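Local coordinates for outer membrane protein SusF (Bacteroides thetaiotaomicron, PDB 4FE9), which binds starch at the bacterial cell surface through its carbohydrate-binding modules, ahead of starch transport into the periplasm for degradation, at residues A[306-311]-A[339-344]; A[317-322]-A[359-364]. All coordinates share one frame; numbering follows the deposited sequence.

The second carbohydrate-binding module of SusF offers an example of two crossing connections that both reach one bound sugar. Strand 306-310 comes first and is followed by the irregular segment 317-322. Contact 1 closes a loop that runs through helix 327-333 and strand 336-338, bringing 339-344 back beside 306-311. Contact 2 starts within that loop and ends beyond it, where 359-364 meets 317-322, so the two connections cross. They also touch directly, through the backbones of strand 306-310 and the loop. Contact 1 pairs strands 306-310 and 341-343; contact 2 seats the loop 317-322 on strand 360-366. The sugar common to both is glucose chain B.

Contact 1. Residues A[306-311]-A[339-344]; sequences QVKFAP and GGNLKV. With GLC (alpha-D-glucopyranose), chain C; GLC (alpha-D-glucopyranose), chain B.
In the starch-binding site of the second carbohydrate-binding module, strand 306-310 pairs antiparallel with strand 341-343, and Gln306 meets Asn341 beside the bound glucose. Val307 and Leu342 form the hydrogen-bonded pair, with Val307 N to Leu342 O at 2.8 Å and Leu342 N to Val307 O at 3.1 Å. Their side chains lie side by side on one face of the sheet, Val307 CG2 against Leu342 CB, while Phe309 presents its ring edge to Leu342 CD2.

The polar side shows how one amide can be oriented by several partners. Asn341 ND2 donates to Gln306 OE1 at 2.6 Å with a nearly straight N-H...O angle of 173°; the acceptor lies almost in the Asn341 amide plane, whereas the two amide planes are turned 51° apart. Asn341 ND2 also donates to O3 of glucose chain C at 3.1 Å, and Asn341 OD1 accepts a hydrogen bond from the O2 hydroxyl of that sugar at 2.9 Å. Gln306 thus acts as a second-shell residue that probably helps to hold the amide gripping two adjacent hydroxyls. Lys308 crosses Asn341 at about a right angle, its CD 3.5 Å from Asn341 OD1. A bend at chi3 (103°) places CE, and Lys308 NZ beyond it donates to O3 of glucose chain B at 2.6 Å.

Strand 341-343 is flanked by strand 336-338, and strand 306-310 by strand 264-267. Trp272, another pocket residue, touches Gln306 and Asn341, while Leu342 and Phe309 pack on Ile363 of strand 360-366.

Contact 2. Residues A[317-322]-A[359-364]; sequences NDFGFV and DDKVIE. With GLC (alpha-D-glucopyranose), chain B.
Lys361 lays the aliphatic part of its side chain across the ring of Phe319, the two crossing at a slant. The methylene CD sits over one ring face in a CH-pi contact, 4.2 Å from the centroid and 24° off the ring normal. Lys361 CD is displaced toward the rim, with Phe319 CG as its nearest ring atom at 3.9 Å. The CB of Phe319 points toward the strand, and its CG stands between the backbone N and the carbonyl carbon (chi1 56°).

Ile363 approaches the same ring differently. Its CD1 lies near the ring plane at the edge, 4.0 Å from Phe319 CE1, as the two side chains slide past each other in opposite directions. That methyl, Ile363 CD1, also lies 3.2 Å from Gly320 O. Val322 completes the group by crossing both strand residues at about a right angle: CG1 rests 4.0 Å from Lys361 CB, and CG2 lies 4.1 Å from Ile363 CD1. The second carbohydrate-binding module thus seats an irregular loop on 360-366, an outermost strand of its antiparallel sheet within the chain, by apolar side chains and the methylenes of a lysine. Next to this apolar patch, Asp318 OD1 accepts a hydrogen bond from O2 of glucose chain B at 2.8 Å and forms a salt bridge with Lys308.

Phe319 further packs on Val354 and Val356 of strand 348-357, the sheet neighbour of strand 360-366. Backbone bonds join Phe319 to Phe309 of strand 306-310 and Phe321 to Gly340, in the turn leading into strand 341-343.

Contact 1. Residues A[306-311]-A[339-344]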
loop_
_atom_site.group_PDB
_atom_site.type_symbol
_atom_site.label_atom_id
_atom_site.label_comp_id
_atom_site.label_asym_id
_atom_site.label_seq_id
_atom_site.Cartn_x
_atom_site.Cartn_y
_atom_site.Cartn_z
ATOM N N GLN A 306 -0.522 -13.898 22.001
ATOM C CA GLN A 306 -1.335 -13.151 21.021
ATOM C C GLN A 306 -1.444 -11.698 21.425
ATOM O O GLN A 306 -1.557 -11.400 22.597
ATOM C CB GLN A 306 -2.729 -13.760 20.905
ATOM C CG GLN A 306 -2.708 -15.174 20.293
ATOM C CD GLN A 306 -4.037 -15.871 20.385
ATOM O OE1 GLN A 306 -5.057 -15.353 19.940
ATOM N NE2 GLN A 306 -4.021 -17.085 20.887
ATOM N N VAL A 307 -1.402 -10.800 20.446
ATOM C CA VAL A 307 -1.540 -9.361 20.714
ATOM C C VAL A 307 -2.485 -8.657 19.752
ATOM O O VAL A 307 -2.666 -9.095 18.605
ATOM C CB VAL A 307 -0.170 -8.644 20.667
ATOM C CG1 VAL A 307 0.754 -9.154 21.805
ATOM C CG2 VAL A 307 0.469 -8.815 19.336
ATOM N N LYS A 308 -2.995 -7.500 20.181
ATOM C CA LYS A 308 -3.694 -6.561 19.276
ATOM C C LYS A 308 -3.306 -5.101 19.643
ATOM O O LYS A 308 -2.746 -4.857 20.711
ATOM C CB LYS A 308 -5.206 -6.726 19.404
ATOM C CG LYS A 308 -5.768 -7.877 18.610
ATOM C CD LYS A 308 -7.241 -7.895 18.669
ATOM C CE LYS A 308 -7.835 -7.366 17.394
ATOM N NZ LYS A 308 -9.292 -7.670 17.317
ATOM N N PHE A 309 -3.613 -4.165 18.759
ATOM C CA PHE A 309 -3.196 -2.772 18.910
ATOM C C PHE A 309 -4.421 -1.895 18.848
ATOM O O PHE A 309 -5.417 -2.275 18.244
ATOM C CB PHE A 309 -2.223 -2.375 17.791
ATOM C CG PHE A 309 -0.974 -3.181 17.770
ATOM C CD1 PHE A 309 -0.897 -4.348 17.012
ATOM C CD2 PHE A 309 0.138 -2.781 18.496
ATOM C CE1 PHE A 309 0.272 -5.113 16.996
ATOM C CE2 PHE A 309 1.292 -3.580 18.544
ATOM C CZ PHE A 309 1.353 -4.746 17.777
ATOM N N ALA A 310 -4.385 -0.754 19.540
ATOM C CA ALA A 310 -5.533 0.188 19.558
ATOM C C ALA A 310 -5.052 1.632 19.709
ATOM O O ALA A 310 -3.996 1.881 20.295
ATOM C CB ALA A 310 -6.486 -0.153 20.695
ATOM N N PRO A 311 -5.897 2.595 19.312
ATOM C CA PRO A 311 -5.475 3.967 19.354
ATOM C C PRO A 311 -5.729 4.634 20.736
ATOM O O PRO A 311 -5.531 5.829 20.878
ATOM C CB PRO A 311 -6.347 4.619 18.265
ATOM C CG PRO A 311 -7.578 3.852 18.288
ATOM C CD PRO A 311 -7.161 2.435 18.571
ATOM N N GLY A 339 -7.605 -16.027 14.584
ATOM C CA GLY A 339 -8.892 -15.346 14.733
ATOM C C GLY A 339 -8.771 -13.822 14.696
ATOM O O GLY A 339 -9.488 -13.118 15.410
ATOM N N GLY A 340 -7.839 -13.315 13.888
ATOM C CA GLY A 340 -7.675 -11.864 13.717
ATOM C C GLY A 340 -6.725 -11.257 14.739
ATOM O O GLY A 340 -6.331 -10.099 14.614
ATOM N N ASN A 341 -6.375 -12.040 15.765
ATOM C CA ASN A 341 -5.271 -11.707 16.653
ATOM C C ASN A 341 -3.982 -11.904 15.932
ATOM O O ASN A 341 -3.873 -12.797 15.093
ATOM C CB ASN A 341 -5.271 -12.621 17.871
ATOM C CG ASN A 341 -6.432 -12.375 18.791
ATOM O OD1 ASN A 341 -7.165 -11.400 18.647
ATOM N ND2 ASN A 341 -6.541 -13.203 19.819
ATOM N N LEU A 342 -2.955 -11.157 16.332
ATOM C CA LEU A 342 -1.618 -11.438 15.881
ATOM C C LEU A 342 -0.882 -12.368 16.849
ATOM O O LEU A 342 -0.704 -12.045 18.047
ATOM C CB LEU A 342 -0.829 -10.154 15.680
ATOM C CG LEU A 342 0.602 -10.359 15.209
ATOM C CD1 LEU A 342 0.634 -10.954 13.826
ATOM C CD2 LEU A 342 1.400 -9.076 15.256
ATOM N N LYS A 343 -0.456 -13.517 16.332
ATOM C CA LYS A 343 0.176 -14.545 17.156
ATOM C C LYS A 343 1.663 -14.599 16.879
ATOM O O LYS A 343 2.096 -14.620 15.726
ATOM C CB LYS A 343 -0.468 -15.921 16.910
ATOM C CG LYS A 343 0.334 -17.118 17.497
ATOM C CD LYS A 343 -0.580 -18.320 17.762
ATOM C CE LYS A 343 0.142 -19.637 17.484
ATOM N NZ LYS A 343 -0.836 -20.763 17.241
ATOM N N VAL A 344 2.451 -14.519 17.936
ATOM C CA VAL A 344 3.867 -14.587 17.785
ATOM C C VAL A 344 4.304 -16.027 18.099
ATOM O O VAL A 344 3.866 -16.602 19.097
ATOM C CB VAL A 344 4.583 -13.605 18.760
ATOM C CG1 VAL A 344 6.070 -13.646 18.533
ATOM C CG2 VAL A 344 4.043 -12.177 18.564
HETATM C C1 GLC C . -9.919 -9.889 22.598
HETATM C C2 GLC C . -9.216 -10.986 21.832
HETATM C C3 GLC C . -9.923 -12.337 22.036
HETATM C C4 GLC C . -10.065 -12.657 23.509
HETATM C C5 GLC C . -10.819 -11.506 24.168
HETATM C C6 GLC C . -10.940 -11.713 25.673
HETATM O O2 GLC C . -9.312 -10.646 20.457
HETATM O O3 GLC C . -9.188 -13.373 21.382
HETATM O O4 GLC C . -10.806 -13.882 23.649
HETATM O O5 GLC C . -10.117 -10.280 23.964
HETATM O O6 GLC C . -11.891 -10.777 26.177
HETATM C C1 GLC B . -13.310 -6.295 20.816
HETATM C C2 GLC B . -12.010 -6.563 20.067
HETATM C C3 GLC B . -11.535 -7.982 20.285
HETATM C C4 GLC B . -11.419 -8.263 21.771
HETATM C C5 GLC B . -12.726 -7.952 22.455
HETATM C C6 GLC B . -12.615 -8.167 23.961
HETATM O O2 GLC B . -12.230 -6.363 18.682
HETATM O O3 GLC B . -10.270 -8.205 19.650
HETATM O O4 GLC B . -11.161 -9.630 21.966
HETATM O O5 GLC B . -13.131 -6.602 22.199
HETATM O O6 GLC B . -13.886 -7.865 24.534
#

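Contact 2. Residues A[317-322]-A[359-364]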
loop_
_atom_site.group_PDB
_atom_site.type_symbol
_atom_site.label_atom_id
_atom_site.label_comp_id
_atom_site.label_asym_id
_atom_site.label_seq_id
_atom_site.Cartn_x
_atom_site.Cartn_y
_atom_site.Cartn_z
ATOM N N ASN A 317 -11.745 0.307 17.579
ATOM C CA ASN A 317 -10.862 0.573 16.443
ATOM C C ASN A 317 -9.529 -0.142 16.585
ATOM O O ASN A 317 -8.522 0.255 16.004
ATOM C CB ASN A 317 -10.647 2.083 16.273
ATOM C CG ASN A 317 -11.944 2.827 15.957
ATOM O OD1 ASN A 317 -12.479 3.572 16.797
ATOM N ND2 ASN A 317 -12.489 2.573 14.783
ATOM N N ASP A 318 -9.564 -1.282 17.245
ATOM C CA ASP A 318 -8.379 -2.074 17.465
ATOM C C ASP A 318 -8.112 -2.991 16.252
ATOM O O ASP A 318 -8.979 -3.180 15.411
ATOM C CB ASP A 318 -8.588 -2.913 18.720
ATOM C CG ASP A 318 -9.938 -3.590 18.730
ATOM O OD1 ASP A 318 -10.020 -4.712 18.187
ATOM O OD2 ASP A 318 -10.939 -2.942 19.135
ATOM N N PHE A 319 -6.881 -3.451 16.114
ATOM C CA PHE A 319 -6.524 -4.361 15.038
ATOM C C PHE A 319 -5.438 -5.327 15.491
ATOM O O PHE A 319 -4.704 -5.054 16.446
ATOM C CB PHE A 319 -6.061 -3.590 13.793
ATOM C CG PHE A 319 -4.906 -2.648 14.048
ATOM C CD1 PHE A 319 -3.597 -3.014 13.707
ATOM C CD2 PHE A 319 -5.142 -1.346 14.490
ATOM C CE1 PHE A 319 -2.521 -2.134 13.928
ATOM C CE2 PHE A 319 -4.074 -0.489 14.796
ATOM C CZ PHE A 319 -2.761 -0.862 14.486
ATOM N N GLY A 320 -5.323 -6.445 14.787
ATOM C CA GLY A 320 -4.342 -7.460 15.124
ATOM C C GLY A 320 -3.556 -7.871 13.895
ATOM O O GLY A 320 -2.822 -7.054 13.301
ATOM N N PHE A 321 -3.771 -9.108 13.448
ATOM C CA PHE A 321 -3.180 -9.556 12.193
ATOM C C PHE A 321 -3.745 -8.714 11.014
ATOM O O PHE A 321 -4.949 -8.455 10.945
ATOM C CB PHE A 321 -3.451 -11.058 11.985
ATOM C CG PHE A 321 -2.777 -11.633 10.789
ATOM C CD1 PHE A 321 -1.466 -12.105 10.873
ATOM C CD2 PHE A 321 -3.425 -11.649 9.545
ATOM C CE1 PHE A 321 -0.760 -12.485 9.716
ATOM C CE2 PHE A 321 -2.783 -12.177 8.414
ATOM C CZ PHE A 321 -1.429 -12.575 8.497
ATOM N N VAL A 322 -2.845 -8.175 10.195
ATOM C CA VAL A 322 -3.230 -7.391 9.035
ATOM C C VAL A 322 -2.474 -7.898 7.807
ATOM O O VAL A 322 -1.532 -8.658 7.932
ATOM C CB VAL A 322 -2.909 -5.867 9.227
ATOM C CG1 VAL A 322 -3.536 -5.338 10.495
ATOM C CG2 VAL A 322 -1.415 -5.637 9.238
ATOM N N ASP A 359 -7.010 3.818 6.673
ATOM C CA ASP A 359 -7.358 2.385 6.678
ATOM C C ASP A 359 -6.128 1.463 6.617
ATOM O O ASP A 359 -6.218 0.306 7.003
ATOM C CB ASP A 359 -8.271 2.074 5.489
ATOM C CG ASP A 359 -9.681 2.595 5.687
ATOM O OD1 ASP A 359 -10.311 2.236 6.719
ATOM O OD2 ASP A 359 -10.147 3.393 4.832
ATOM N N ASP A 360 -5.052 1.934 5.971
ATOM C CA ASP A 360 -3.836 1.113 5.743
ATOM C C ASP A 360 -3.053 0.873 7.044
ATOM O O ASP A 360 -2.559 1.818 7.663
ATOM C CB ASP A 360 -2.894 1.792 4.724
ATOM C CG ASP A 360 -3.612 2.218 3.433
ATOM O OD1 ASP A 360 -4.788 1.795 3.217
ATOM O OD2 ASP A 360 -2.984 2.954 2.624
ATOM N N LYS A 361 -2.802 -0.392 7.348
ATOM C CA LYS A 361 -1.979 -0.750 8.486
ATOM C C LYS A 361 -0.742 -1.564 8.054
ATOM O O LYS A 361 -0.813 -2.379 7.116
ATOM C CB LYS A 361 -2.810 -1.533 9.504
ATOM C CG LYS A 361 -4.022 -0.778 10.015
ATOM C CD LYS A 361 -5.163 -1.688 10.288
ATOM C CE LYS A 361 -6.421 -0.905 10.629
ATOM N NZ LYS A 361 -7.621 -1.673 10.212
ATOM N N VAL A 362 0.395 -1.286 8.685
ATOM C CA VAL A 362 1.605 -2.110 8.527
ATOM C C VAL A 362 2.130 -2.493 9.924
ATOM O O VAL A 362 2.092 -1.677 10.845
ATOM C CB VAL A 362 2.705 -1.335 7.743
ATOM C CG1 VAL A 362 3.982 -2.114 7.687
ATOM C CG2 VAL A 362 2.212 -1.008 6.349
ATOM N N ILE A 363 2.428 -3.775 10.123
ATOM C CA ILE A 363 3.100 -4.228 11.351
ATOM C C ILE A 363 4.361 -4.964 10.964
ATOM O O ILE A 363 4.333 -5.743 10.015
ATOM C CB ILE A 363 2.192 -5.149 12.148
ATOM C CG1 ILE A 363 0.949 -4.402 12.584
ATOM C CG2 ILE A 363 2.933 -5.768 13.345
ATOM C CD1 ILE A 363 -0.184 -5.301 13.106
ATOM N N GLU A 364 5.511 -4.518 11.495
ATOM C CA GLU A 364 6.792 -5.234 11.310
ATOM C C GLU A 364 7.389 -5.670 12.648
ATOM O O GLU A 364 7.230 -4.972 13.658
ATOM C CB GLU A 364 7.798 -4.377 10.543
ATOM C CG GLU A 364 7.311 -3.933 9.163
ATOM C CD GLU A 364 7.240 -5.101 8.143
ATOM O OE1 GLU A 364 6.130 -5.660 7.915
ATOM O OE2 GLU A 364 8.298 -5.464 7.595
HETATM C C1 GLC B . -13.310 -6.295 20.816
HETATM C C2 GLC B . -12.010 -6.563 20.067
HETATM C C3 GLC B . -11.535 -7.982 20.285
HETATM C C4 GLC B . -11.419 -8.263 21.771
HETATM C C5 GLC B . -12.726 -7.952 22.455
HETATM C C6 GLC B . -12.615 -8.167 23.961
HETATM O O2 GLC B . -12.230 -6.363 18.682
HETATM O O3 GLC B . -10.270 -8.205 19.650
HETATM O O4 GLC B . -11.161 -9.630 21.966
HETATM O O5 GLC B . -13.131 -6.602 22.199
HETATM O O6 GLC B . -13.886 -7.865 24.534
#